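Local coordinates for prolyl 4-hydroxylase alpha subunit Fe(2+) 2OG dioxygenase domain-containing protein (Burkholderia ambifaria, PDB 3W20) that probably catalyses the 2-oxoglutarate-dependent oxidation of N-substituted L-amino acids at a metal centre, occupied here by zinc, within a double-stranded beta-helix fold, at residues Val43-Gly46 against Glu47-Ala50; Lys231-Pro234 against Gly235-Thr238; Thr110-Val113 against Arg114-Asp118; Pro200-Arg203 against Ala204-Asp207. All coordinates share one frame; numbering follows the deposited sequence.

Contact 1: Val43-Gly46 against Glu47-Ala50; sequences VPDG and ERDA
R48 reaches back across the turn that precedes its own helix and takes hold of the carbonyl oxygen of V43 with two nitrogens. The hydrogen bonds come first: NH2 lies 2.9 Å from V43 O and NE 3.0 Å from the same V43 O, a side-on grip on a single atom. That oxygen sits in the guanidinium plane, but the two donors meet it differently, NH2 approaching in the carbonyl plane and NE from above it. A bend in the arginine chain at chi2 (115°) turns the guanidinium back over the loop. The backbone adds its own bond, E47 N to P44 O at 3.1 Å, which closes a type II beta turn from P44 to E47. P44, a rigid residue, starts the turn and supplies the carbonyl that closes it; D45 and G46 form its corners, and G46 accepts a positive phi (92°) at which a CB would press on the preceding carbonyl oxygen.

The charge contact is looser. D45 OD1 is 3.7 Å from R48 NH1, a long salt bridge with the oxygen well out of the guanidinium plane, so that charge alone acts between them. D45 CA lies over the centre of one guanidinium face, 3.5 Å above it.

Packing contacts flank these. V43 CG1 lies 3.9 Å from E47 CB, and the extended E47 chain lays its carboxylate against the P44 ring, OE1 3.6 Å from CG in van der Waals contact. Two N-H groups on V43 O thus fix the guanidinium's rotation, while the D45 carboxylate probably adds only a weak attraction.

Contact 2: Lys231-Pro234 against Gly235-Thr238; sequences KPQP and GQLT
A type II beta turn from Q233 to Q236 leads the chain into strand 236-241, and the side chain of Q236 folds back to brace it. Its OE1 accepts from Q233 N at 2.8 Å, with the donor tilted 26° from the amide carbonyl plane. The backbone returns the bond, Q236 N giving to Q233 O at 2.9 Å, so two bonds, one from each direction, tie the ends of the turn, and the backbone of Q233 takes part in both. CG of Q236 stands beside its own backbone N (chi1 -61°) and the chain runs extended from there, which carries OE1 up to Q233 N and within 3.4 Å of P232 CA. Glutamine suits the place because its amide has a second end: NE2 is bound by D41, on neighbouring strand 37-41 of the main sheet.

P234 and G235 hold the two corners of the turn, the ring constraining phi at the first and the lack of a side chain permitting a phi of 100° at the second. Beyond the turn, T238 OG1 lies 3.3 Å from P232 CG, with the threonine and the proline ring crossing at about a right angle. The P232 side chain also packs on F181 and T183 of strand 178-185, about 5 Å from that of R255, which binds 2-oxoglutarate, absent from this chain.

Contact 3: Thr110-Val113 against Arg114-Asp118; sequences TRFV and RLFSD
The ring of F112 receives the edge of F116 on one face, F116 CE2 standing 3.9 Å from F112 CE1 and equally near CZ. It is a T-shaped pair one helical turn apart, with centroids 5.6 Å apart and planes at 79°. At the edge of the F116 ring lie F112 CE1, in its plane, and V113 O, near it. F112 CG is anti to its backbone N (chi1 -179°) and F116 CG lies beside the N of F116 (-57°), which brings the two rings together; the side chains cross obliquely and the edge of F116 meets the face of F112.

Backbone bonds hold the spacing. R114 N gives to T110 O at 2.9 Å, and S117 N to V113 O at 3.0 Å. T110 is the N-cap: its OG1 accepts from V113 N at 3.1 Å and donates to L107 O. Threonine suits this position because a short hydroxyl side chain can satisfy a first-turn N-H. R114 CG lies 3.3 Å from T110 O, the carbonyl its own backbone N-H bonds.

Both phenylalanines are buried against strand 255-265, F112 on M258 and L260, F116 on L260 and L262. V113 and F116 meet M271 of strand 268-272, while R111 and L115 touch W51 of helix 48-52.

Contact 4: Pro200-Arg203 against Ala204-Asp207; sequences PESR and AALD
L206 touches P200 and R203, one with each methyl. CD2 packs against the ring of P200, 3.8 Å from CG, and CD1 lies over one face of the R203 guanidinium, offset toward its rim and 3.6 Å from NH1. Bends at chi2 and chi3 (63° and 62°) fold the arginine so that its flat group reaches the leucine. R203 CD also passes 3.7 Å from D207 OD1, although the charged ends stay apart and find partners beyond: R203 NE gives to Y161 O, and D207 OD2 forms a salt bridge with R163.

The backbone positions these groups. D207 N bonds to R203 O at 2.8 Å and L206 N to S202 O at 3.1 Å, the opening bonds of the helix. S202 OG, swung between its backbone N and carbonyl carbon (chi1 71°), accepts from A205 N at 3.0 Å; serine is short enough to turn back in this way. The small A205 packs its methyl by S202 OG and the P200 ring, while A204 is exposed.

P200 and L206 both rest on L245, the residue before the zinc ligand H246, and the L206 side chain is about 5 Å from that of H155, another ligand. This is a serine N-cap of helix 203-216, set beside the metal site.

From the N terminus, contact 1 closes the loop between strand 37-41 and helix 48-52. Contact 3 then opens helix 111-120, contact 4 opens helix 203-216 after strand 193-196, and contact 2 turns the chain from strand 227-230 into strand 236-241. All four lie in series, none nested or crossing. Contacts 1 and 2 nonetheless meet just beyond the paired strands 37-41 and 236-241: V43 N is 3.0 Å from G235 O, a probable hydrogen bond, and the R48 guanidinium packs on P234 O. L237 of contact 2 reaches F112 and F116 of contact 3, joining sheet to helix. Contact 4 stands apart, across the chain's centre, beside the zinc site.

Contact 1: Val43-Gly46 against Glu47-Ala50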
ATOM      1  N   VAL A  43     -31.070  13.810  -2.050  1.00 18.89           N
ATOM      2  CA  VAL A  43     -31.214  13.640  -3.507  1.00 22.30           C
ATOM      3  C   VAL A  43     -32.699  13.466  -3.866  1.00 23.00           C
ATOM      4  O   VAL A  43     -33.374  12.564  -3.307  1.00 22.17           O
ATOM      5  CB  VAL A  43     -30.498  12.391  -4.012  1.00 21.00           C
ATOM      6  CG1 VAL A  43     -30.671  12.269  -5.547  1.00 23.91           C
ATOM      7  CG2 VAL A  43     -29.022  12.408  -3.637  1.00 22.64           C
ATOM      8  N   PRO A  44     -33.246  14.340  -4.728  1.00 26.03           N
ATOM      9  CA  PRO A  44     -34.696  14.189  -4.999  1.00 28.51           C
ATOM     10  C   PRO A  44     -35.037  13.042  -5.922  1.00 29.29           C
ATOM     11  O   PRO A  44     -34.175  12.525  -6.607  1.00 26.89           O
ATOM     12  CB  PRO A  44     -35.071  15.486  -5.708  1.00 30.81           C
ATOM     13  CG  PRO A  44     -33.830  15.945  -6.353  1.00 30.04           C
ATOM     14  CD  PRO A  44     -32.681  15.516  -5.417  1.00 28.04           C
ATOM     15  N   ASP A  45     -36.309  12.660  -5.928  1.00 33.63           N
ATOM     16  CA  ASP A  45     -36.734  11.548  -6.747  1.00 37.09           C
ATOM     17  C   ASP A  45     -36.378  11.777  -8.228  1.00 36.73           C
ATOM     18  O   ASP A  45     -36.460  12.900  -8.746  1.00 36.14           O
ATOM     19  CB  ASP A  45     -38.223  11.290  -6.574  1.00 40.85           C
ATOM     20  CG  ASP A  45     -38.643   9.912  -7.096  1.00 48.06           C
ATOM     21  OD1 ASP A  45     -37.785   9.019  -7.426  1.00 49.78           O
ATOM     22  OD2 ASP A  45     -39.861   9.735  -7.196  1.00 49.44           O
ATOM     23  N   GLY A  46     -35.967  10.703  -8.886  1.00 39.77           N
ATOM     24  CA  GLY A  46     -35.587  10.794 -10.261  1.00 35.69           C
ATOM     25  C   GLY A  46     -34.117  11.060 -10.437  1.00 40.34           C
ATOM     26  O   GLY A  46     -33.588  10.834 -11.511  1.00 35.31           O
ATOM     27  N   GLU A  47     -33.435  11.542  -9.405  1.00 37.93           N
ATOM     28  CA  GLU A  47     -32.024  11.909  -9.580  1.00 36.85           C
ATOM     29  C   GLU A  47     -31.081  10.893  -8.900  1.00 36.59           C
ATOM     30  O   GLU A  47     -29.856  11.023  -8.995  1.00 33.54           O
ATOM     31  CB  GLU A  47     -31.772  13.356  -9.126  1.00 36.49           C
ATOM     32  CG  GLU A  47     -32.414  14.416 -10.030  1.00 43.27           C
ATOM     33  CD  GLU A  47     -32.201  15.854  -9.532  1.00 52.13           C
ATOM     34  OE1 GLU A  47     -31.229  16.103  -8.771  1.00 54.38           O
ATOM     35  OE2 GLU A  47     -33.000  16.762  -9.891  1.00 51.55           O
ATOM     36  N   ARG A  48     -31.660   9.862  -8.262  1.00 33.38           N
ATOM     37  CA  ARG A  48     -30.886   8.894  -7.482  1.00 33.24           C
ATOM     38  C   ARG A  48     -29.927   8.070  -8.267  1.00 35.85           C
ATOM     39  O   ARG A  48     -28.815   7.833  -7.814  1.00 28.65           O
ATOM     40  CB  ARG A  48     -31.771   7.955  -6.684  1.00 30.18           C
ATOM     41  CG  ARG A  48     -32.175   8.580  -5.356  1.00 31.58           C
ATOM     42  CD  ARG A  48     -33.642   8.801  -5.354  1.00 32.44           C
ATOM     43  NE  ARG A  48     -34.071   9.918  -4.545  1.00 33.49           N
ATOM     44  CZ  ARG A  48     -35.255   9.893  -3.973  1.00 30.78           C
ATOM     45  NH1 ARG A  48     -36.000   8.811  -4.150  1.00 31.78           N
ATOM     46  NH2 ARG A  48     -35.723  10.907  -3.292  1.00 32.06           N
ATOM     47  N   ASP A  49     -30.384   7.583  -9.427  1.00 34.78           N
ATOM     48  CA  ASP A  49     -29.517   6.824 -10.325  1.00 33.88           C
ATOM     49  C   ASP A  49     -28.238   7.544 -10.747  1.00 30.96           C
ATOM     50  O   ASP A  49     -27.181   6.921 -10.820  1.00 30.41           O
ATOM     51  CB  ASP A  49     -30.327   6.357 -11.565  1.00 39.81           C
ATOM     52  CG  ASP A  49     -31.120   5.104 -11.297  1.00 40.52           C
ATOM     53  OD1 ASP A  49     -30.837   4.409 -10.300  1.00 45.01           O
ATOM     54  OD2 ASP A  49     -32.046   4.820 -12.079  1.00 48.02           O
ATOM     55  N   ALA A  50     -28.323   8.842 -10.997  1.00 32.34           N
ATOM     56  CA  ALA A  50     -27.181   9.652 -11.438  1.00 32.19           C
ATOM     57  C   ALA A  50     -26.021   9.624 -10.411  1.00 32.98           C
ATOM     58  O   ALA A  50     -24.852   9.698 -10.801  1.00 30.15           O
ATOM     59  CB  ALA A  50     -27.594  11.106 -11.753  1.00 33.57           C
TER

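Contact 2: Lys231-Pro234 against Gly235-Thr238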
ATOM      1  N   LYS A 231     -34.751   3.824   9.302  1.00 17.62           N
ATOM      2  CA  LYS A 231     -35.102   3.200   8.028  1.00 18.93           C
ATOM      3  C   LYS A 231     -34.830   4.236   6.949  1.00 21.14           C
ATOM      4  O   LYS A 231     -35.756   4.906   6.456  1.00 22.73           O
ATOM      5  CB  LYS A 231     -36.618   2.853   7.996  1.00 20.74           C
ATOM      6  CG  LYS A 231     -37.151   1.867   9.036  1.00 26.78           C
ATOM      7  CD  LYS A 231     -36.717   0.432   8.804  1.00 25.76           C
ATOM      8  CE  LYS A 231     -37.687  -0.537   9.532  1.00 26.09           C
ATOM      9  NZ  LYS A 231     -37.348  -1.973   9.385  1.00 28.17           N
ATOM     10  N   PRO A 232     -33.562   4.460   6.605  1.00 21.42           N
ATOM     11  CA  PRO A 232     -33.243   5.515   5.634  1.00 24.31           C
ATOM     12  C   PRO A 232     -33.840   5.091   4.251  1.00 22.23           C
ATOM     13  O   PRO A 232     -33.791   3.890   3.885  1.00 23.58           O
ATOM     14  CB  PRO A 232     -31.698   5.534   5.605  1.00 24.29           C
ATOM     15  CG  PRO A 232     -31.262   4.778   6.789  1.00 28.18           C
ATOM     16  CD  PRO A 232     -32.366   3.779   7.122  1.00 24.69           C
ATOM     17  N   GLN A 233     -34.358   6.061   3.538  1.00 22.54           N
ATOM     18  CA  GLN A 233     -35.029   5.830   2.248  1.00 23.53           C
ATOM     19  C   GLN A 233     -34.126   6.256   1.119  1.00 23.11           C
ATOM     20  O   GLN A 233     -33.249   7.110   1.282  1.00 19.60           O
ATOM     21  CB  GLN A 233     -36.327   6.641   2.197  1.00 24.59           C
ATOM     22  CG  GLN A 233     -37.291   6.276   3.354  1.00 28.01           C
ATOM     23  CD  GLN A 233     -37.687   4.811   3.253  1.00 31.52           C
ATOM     24  OE1 GLN A 233     -37.414   3.965   4.131  1.00 30.10           O
ATOM     25  NE2 GLN A 233     -38.275   4.481   2.134  1.00 29.14           N
ATOM     26  N   PRO A 234     -34.368   5.704  -0.089  1.00 22.56           N
ATOM     27  CA  PRO A 234     -33.694   6.341  -1.252  1.00 24.03           C
ATOM     28  C   PRO A 234     -33.643   7.876  -1.248  1.00 22.20           C
ATOM     29  O   PRO A 234     -34.665   8.564  -1.063  1.00 22.08           O
ATOM     30  CB  PRO A 234     -34.471   5.772  -2.483  1.00 24.70           C
ATOM     31  CG  PRO A 234     -34.940   4.446  -1.966  1.00 22.81           C
ATOM     32  CD  PRO A 234     -35.301   4.632  -0.502  1.00 24.26           C
ATOM     33  N   GLY A 235     -32.408   8.419  -1.378  1.00 21.37           N
ATOM     34  CA  GLY A 235     -32.185   9.857  -1.493  1.00 20.40           C
ATOM     35  C   GLY A 235     -31.758  10.416  -0.131  1.00 20.40           C
ATOM     36  O   GLY A 235     -31.296  11.551  -0.039  1.00 22.39           O
ATOM     37  N   GLN A 236     -31.908   9.614   0.918  1.00 19.40           N
ATOM     38  CA  GLN A 236     -31.508  10.067   2.297  1.00 17.38           C
ATOM     39  C   GLN A 236     -30.033   9.747   2.611  1.00 15.46           C
ATOM     40  O   GLN A 236     -29.555   8.672   2.304  1.00 17.66           O
ATOM     41  CB  GLN A 236     -32.462   9.573   3.409  1.00 19.67           C
ATOM     42  CG  GLN A 236     -33.911  10.063   3.256  1.00 20.29           C
ATOM     43  CD  GLN A 236     -34.784   9.611   4.437  1.00 17.63           C
ATOM     44  OE1 GLN A 236     -34.732   8.467   4.869  1.00 21.07           O
ATOM     45  NE2 GLN A 236     -35.537  10.547   4.987  1.00 24.25           N
ATOM     46  N   LEU A 237     -29.366  10.707   3.262  1.00 15.16           N
ATOM     47  CA  LEU A 237     -27.983  10.526   3.729  1.00 15.66           C
ATOM     48  C   LEU A 237     -28.108  10.320   5.237  1.00 14.65           C
ATOM     49  O   LEU A 237     -28.708  11.143   5.917  1.00 15.91           O
ATOM     50  CB  LEU A 237     -27.232  11.823   3.511  1.00 15.27           C
ATOM     51  CG  LEU A 237     -25.786  11.859   4.067  1.00 16.36           C
ATOM     52  CD1 LEU A 237     -24.856  10.801   3.423  1.00 21.16           C
ATOM     53  CD2 LEU A 237     -25.263  13.287   3.810  1.00 18.53           C
ATOM     54  N   THR A 238     -27.508   9.241   5.728  1.00 14.67           N
ATOM     55  CA  THR A 238     -27.510   8.977   7.144  1.00 14.09           C
ATOM     56  C   THR A 238     -26.078   9.243   7.684  1.00 14.17           C
ATOM     57  O   THR A 238     -25.141   8.646   7.148  1.00 15.14           O
ATOM     58  CB  THR A 238     -27.868   7.526   7.358  1.00 14.78           C
ATOM     59  OG1 THR A 238     -29.215   7.358   6.880  1.00 15.94           O
ATOM     60  CG2 THR A 238     -27.945   7.193   8.860  1.00 13.92           C
TER

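Contact 3: Thr110-Val113 against Arg114-Asp118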
ATOM      1  N   THR A 110     -16.493  12.319  -7.705  1.00 23.06           N
ATOM      2  CA  THR A 110     -17.878  11.934  -7.575  1.00 21.53           C
ATOM      3  C   THR A 110     -18.701  12.966  -6.837  1.00 18.56           C
ATOM      4  O   THR A 110     -18.196  13.659  -5.955  1.00 22.55           O
ATOM      5  CB  THR A 110     -18.070  10.541  -6.915  1.00 20.17           C
ATOM      6  OG1 THR A 110     -17.698  10.616  -5.553  1.00 18.51           O
ATOM      7  CG2 THR A 110     -17.253   9.493  -7.574  1.00 22.30           C
ATOM      8  N   ARG A 111     -19.987  13.080  -7.185  1.00 20.81           N
ATOM      9  CA  ARG A 111     -20.860  13.959  -6.449  1.00 20.83           C
ATOM     10  C   ARG A 111     -20.957  13.621  -4.976  1.00 20.57           C
ATOM     11  O   ARG A 111     -20.970  14.510  -4.084  1.00 21.86           O
ATOM     12  CB  ARG A 111     -22.232  13.916  -7.040  1.00 27.33           C
ATOM     13  CG  ARG A 111     -22.848  15.229  -6.715  1.00 32.56           C
ATOM     14  CD  ARG A 111     -23.945  15.500  -7.679  1.00 33.94           C
ATOM     15  NE  ARG A 111     -24.828  16.500  -7.075  1.00 39.83           N
ATOM     16  CZ  ARG A 111     -25.984  16.856  -7.601  1.00 31.44           C
ATOM     17  NH1 ARG A 111     -26.395  16.252  -8.713  1.00 38.69           N
ATOM     18  NH2 ARG A 111     -26.731  17.749  -7.004  1.00 37.14           N
ATOM     19  N   PHE A 112     -20.943  12.320  -4.716  1.00 19.67           N
ATOM     20  CA  PHE A 112     -20.975  11.829  -3.341  1.00 18.04           C
ATOM     21  C   PHE A 112     -19.775  12.321  -2.521  1.00 19.49           C
ATOM     22  O   PHE A 112     -19.966  12.808  -1.421  1.00 17.04           O
ATOM     23  CB  PHE A 112     -21.101  10.283  -3.302  1.00 16.87           C
ATOM     24  CG  PHE A 112     -21.152   9.743  -1.889  1.00 18.80           C
ATOM     25  CD1 PHE A 112     -22.225  10.016  -1.080  1.00 19.45           C
ATOM     26  CD2 PHE A 112     -20.096   9.019  -1.364  1.00 18.64           C
ATOM     27  CE1 PHE A 112     -22.254   9.536   0.252  1.00 16.58           C
ATOM     28  CE2 PHE A 112     -20.115   8.548  -0.038  1.00 15.31           C
ATOM     29  CZ  PHE A 112     -21.177   8.812   0.763  1.00 15.96           C
ATOM     30  N   VAL A 113     -18.558  12.162  -3.032  1.00 18.66           N
ATOM     31  CA  VAL A 113     -17.336  12.544  -2.269  1.00 17.63           C
ATOM     32  C   VAL A 113     -17.327  14.074  -2.194  1.00 20.92           C
ATOM     33  O   VAL A 113     -17.095  14.623  -1.133  1.00 19.42           O
ATOM     34  CB  VAL A 113     -16.062  11.959  -2.872  1.00 16.70           C
ATOM     35  CG1 VAL A 113     -14.786  12.540  -2.213  1.00 18.61           C
ATOM     36  CG2 VAL A 113     -16.020  10.472  -2.681  1.00 16.83           C
ATOM     37  N   ARG A 114     -17.707  14.734  -3.300  1.00 22.30           N
ATOM     38  CA  ARG A 114     -17.732  16.194  -3.322  1.00 24.96           C
ATOM     39  C   ARG A 114     -18.736  16.785  -2.301  1.00 22.46           C
ATOM     40  O   ARG A 114     -18.534  17.879  -1.784  1.00 21.71           O
ATOM     41  CB  ARG A 114     -18.005  16.709  -4.737  1.00 25.74           C
ATOM     42  CG  ARG A 114     -16.816  16.616  -5.659  1.00 32.60           C
ATOM     43  CD  ARG A 114     -17.237  17.080  -7.052  1.00 42.20           C
ATOM     44  NE  ARG A 114     -16.077  16.919  -7.917  1.00 49.58           N
ATOM     45  CZ  ARG A 114     -15.218  17.888  -8.237  1.00 47.68           C
ATOM     46  NH1 ARG A 114     -15.412  19.149  -7.838  1.00 39.58           N
ATOM     47  NH2 ARG A 114     -14.157  17.581  -8.974  1.00 40.77           N
ATOM     48  N   LEU A 115     -19.788  16.055  -1.959  1.00 24.61           N
ATOM     49  CA  LEU A 115     -20.667  16.488  -0.881  1.00 24.04           C
ATOM     50  C   LEU A 115     -19.904  16.880   0.367  1.00 24.51           C
ATOM     51  O   LEU A 115     -20.085  17.958   0.925  1.00 22.47           O
ATOM     52  CB  LEU A 115     -21.716  15.405  -0.586  1.00 27.79           C
ATOM     53  CG  LEU A 115     -23.097  15.710  -0.099  1.00 35.51           C
ATOM     54  CD1 LEU A 115     -23.788  16.701  -1.035  1.00 33.32           C
ATOM     55  CD2 LEU A 115     -23.792  14.356  -0.097  1.00 29.04           C
ATOM     56  N   PHE A 116     -18.973  16.022   0.777  1.00 20.78           N
ATOM     57  CA  PHE A 116     -18.154  16.311   1.904  1.00 21.13           C
ATOM     58  C   PHE A 116     -16.963  17.174   1.619  1.00 20.37           C
ATOM     59  O   PHE A 116     -16.662  18.047   2.444  1.00 22.30           O
ATOM     60  CB  PHE A 116     -17.688  14.941   2.491  1.00 17.80           C
ATOM     61  CG  PHE A 116     -18.842  14.078   2.847  1.00 20.01           C
ATOM     62  CD1 PHE A 116     -19.498  14.298   4.056  1.00 20.67           C
ATOM     63  CD2 PHE A 116     -19.345  13.144   1.963  1.00 20.67           C
ATOM     64  CE1 PHE A 116     -20.592  13.507   4.417  1.00 20.20           C
ATOM     65  CE2 PHE A 116     -20.437  12.352   2.310  1.00 19.68           C
ATOM     66  CZ  PHE A 116     -21.069  12.545   3.515  1.00 19.31           C
ATOM     67  N   SER A 117     -16.259  16.991   0.483  1.00 19.04           N
ATOM     68  CA  SER A 117     -15.091  17.876   0.260  1.00 22.66           C
ATOM     69  C   SER A 117     -15.515  19.368   0.227  1.00 24.85           C
ATOM     70  O   SER A 117     -14.864  20.246   0.786  1.00 24.57           O
ATOM     71  CB  SER A 117     -14.263  17.479  -0.981  1.00 23.92           C
ATOM     72  OG  SER A 117     -14.980  17.281  -2.166  1.00 27.68           O
ATOM     73  N   ASP A 118     -16.647  19.630  -0.409  1.00 24.80           N
ATOM     74  CA  ASP A 118     -17.206  20.965  -0.464  1.00 25.62           C
ATOM     75  C   ASP A 118     -17.702  21.461   0.863  1.00 27.32           C
ATOM     76  O   ASP A 118     -17.436  22.595   1.233  1.00 24.42           O
ATOM     77  CB  ASP A 118     -18.367  21.041  -1.478  1.00 27.02           C
ATOM     78  CG  ASP A 118     -17.907  20.839  -2.907  1.00 28.94           C
ATOM     79  OD1 ASP A 118     -16.705  20.886  -3.190  1.00 32.87           O
ATOM     80  OD2 ASP A 118     -18.731  20.560  -3.760  1.00 31.82           O
TER

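Contact 4: Pro200-Arg203 against Ala204-Asp207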
ATOM      1  N   PRO A 200     -18.246  -0.602  22.145  1.00 18.12           N
ATOM      2  CA  PRO A 200     -17.216  -1.589  22.459  1.00 19.37           C
ATOM      3  C   PRO A 200     -15.822  -0.937  22.445  1.00 20.11           C
ATOM      4  O   PRO A 200     -15.576  -0.059  21.623  1.00 17.02           O
ATOM      5  CB  PRO A 200     -17.337  -2.592  21.303  1.00 17.92           C
ATOM      6  CG  PRO A 200     -18.705  -2.412  20.798  1.00 18.44           C
ATOM      7  CD  PRO A 200     -19.053  -0.961  20.967  1.00 18.47           C
ATOM      8  N   GLU A 201     -14.964  -1.304  23.404  1.00 19.00           N
ATOM      9  CA  GLU A 201     -13.677  -0.645  23.553  1.00 19.45           C
ATOM     10  C   GLU A 201     -12.565  -1.105  22.589  1.00 19.24           C
ATOM     11  O   GLU A 201     -11.543  -0.443  22.490  1.00 20.12           O
ATOM     12  CB  GLU A 201     -13.186  -0.734  25.010  1.00 23.18           C
ATOM     13  CG  GLU A 201     -14.077   0.011  26.014  1.00 28.20           C
ATOM     14  CD  GLU A 201     -13.842  -0.482  27.460  1.00 39.08           C
ATOM     15  OE1 GLU A 201     -13.088  -1.470  27.647  1.00 47.33           O
ATOM     16  OE2 GLU A 201     -14.410   0.094  28.410  1.00 40.16           O
ATOM     17  N   SER A 202     -12.780  -2.146  21.795  1.00 18.44           N
ATOM     18  CA  SER A 202     -11.671  -2.643  20.999  1.00 20.12           C
ATOM     19  C   SER A 202     -12.178  -3.658  20.012  1.00 19.60           C
ATOM     20  O   SER A 202     -13.353  -4.144  20.116  1.00 18.35           O
ATOM     21  CB  SER A 202     -10.612  -3.279  21.935  1.00 21.40           C
ATOM     22  OG  SER A 202     -11.172  -4.511  22.451  1.00 21.17           O
ATOM     23  N   ARG A 203     -11.301  -4.036  19.054  1.00 20.06           N
ATOM     24  CA  ARG A 203     -11.643  -5.100  18.137  1.00 20.66           C
ATOM     25  C   ARG A 203     -11.834  -6.443  18.930  1.00 19.04           C
ATOM     26  O   ARG A 203     -12.759  -7.183  18.609  1.00 22.04           O
ATOM     27  CB  ARG A 203     -10.603  -5.267  17.030  1.00 19.00           C
ATOM     28  CG  ARG A 203     -10.949  -6.448  16.119  1.00 21.64           C
ATOM     29  CD  ARG A 203     -12.248  -6.298  15.357  1.00 23.47           C
ATOM     30  NE  ARG A 203     -12.124  -5.150  14.505  1.00 22.50           N
ATOM     31  CZ  ARG A 203     -13.068  -4.733  13.711  1.00 31.78           C
ATOM     32  NH1 ARG A 203     -14.209  -5.487  13.560  1.00 27.11           N
ATOM     33  NH2 ARG A 203     -12.895  -3.564  13.105  1.00 27.63           N
ATOM     34  N   ALA A 204     -10.996  -6.721  19.905  1.00 22.04           N
ATOM     35  CA  ALA A 204     -11.134  -7.924  20.723  1.00 20.98           C
ATOM     36  C   ALA A 204     -12.542  -7.948  21.412  1.00 21.59           C
ATOM     37  O   ALA A 204     -13.182  -9.005  21.481  1.00 24.45           O
ATOM     38  CB  ALA A 204     -10.035  -7.959  21.743  1.00 21.98           C
ATOM     39  N   ALA A 205     -12.983  -6.816  21.950  1.00 22.41           N
ATOM     40  CA  ALA A 205     -14.331  -6.728  22.531  1.00 20.96           C
ATOM     41  C   ALA A 205     -15.405  -7.029  21.511  1.00 23.62           C
ATOM     42  O   ALA A 205     -16.315  -7.788  21.829  1.00 22.57           O
ATOM     43  CB  ALA A 205     -14.569  -5.387  23.250  1.00 19.51           C
ATOM     44  N   LEU A 206     -15.291  -6.525  20.262  1.00 20.48           N
ATOM     45  CA  LEU A 206     -16.311  -6.846  19.259  1.00 22.91           C
ATOM     46  C   LEU A 206     -16.257  -8.321  18.915  1.00 22.83           C
ATOM     47  O   LEU A 206     -17.317  -8.947  18.680  1.00 24.83           O
ATOM     48  CB  LEU A 206     -16.075  -6.147  17.927  1.00 26.01           C
ATOM     49  CG  LEU A 206     -16.432  -4.707  17.831  1.00 26.20           C
ATOM     50  CD1 LEU A 206     -15.839  -4.245  16.517  1.00 26.08           C
ATOM     51  CD2 LEU A 206     -17.952  -4.625  17.804  1.00 25.82           C
ATOM     52  N   ASP A 207     -15.023  -8.833  18.882  1.00 22.90           N
ATOM     53  CA  ASP A 207     -14.766 -10.220  18.440  1.00 25.05           C
ATOM     54  C   ASP A 207     -15.393 -11.113  19.507  1.00 28.03           C
ATOM     55  O   ASP A 207     -15.965 -12.131  19.156  1.00 29.43           O
ATOM     56  CB  ASP A 207     -13.264 -10.501  18.351  1.00 26.47           C
ATOM     57  CG  ASP A 207     -12.640 -10.067  17.021  1.00 27.83           C
ATOM     58  OD1 ASP A 207     -13.410  -9.739  16.103  1.00 31.01           O
ATOM     59  OD2 ASP A 207     -11.397 -10.062  16.912  1.00 30.61           O
TER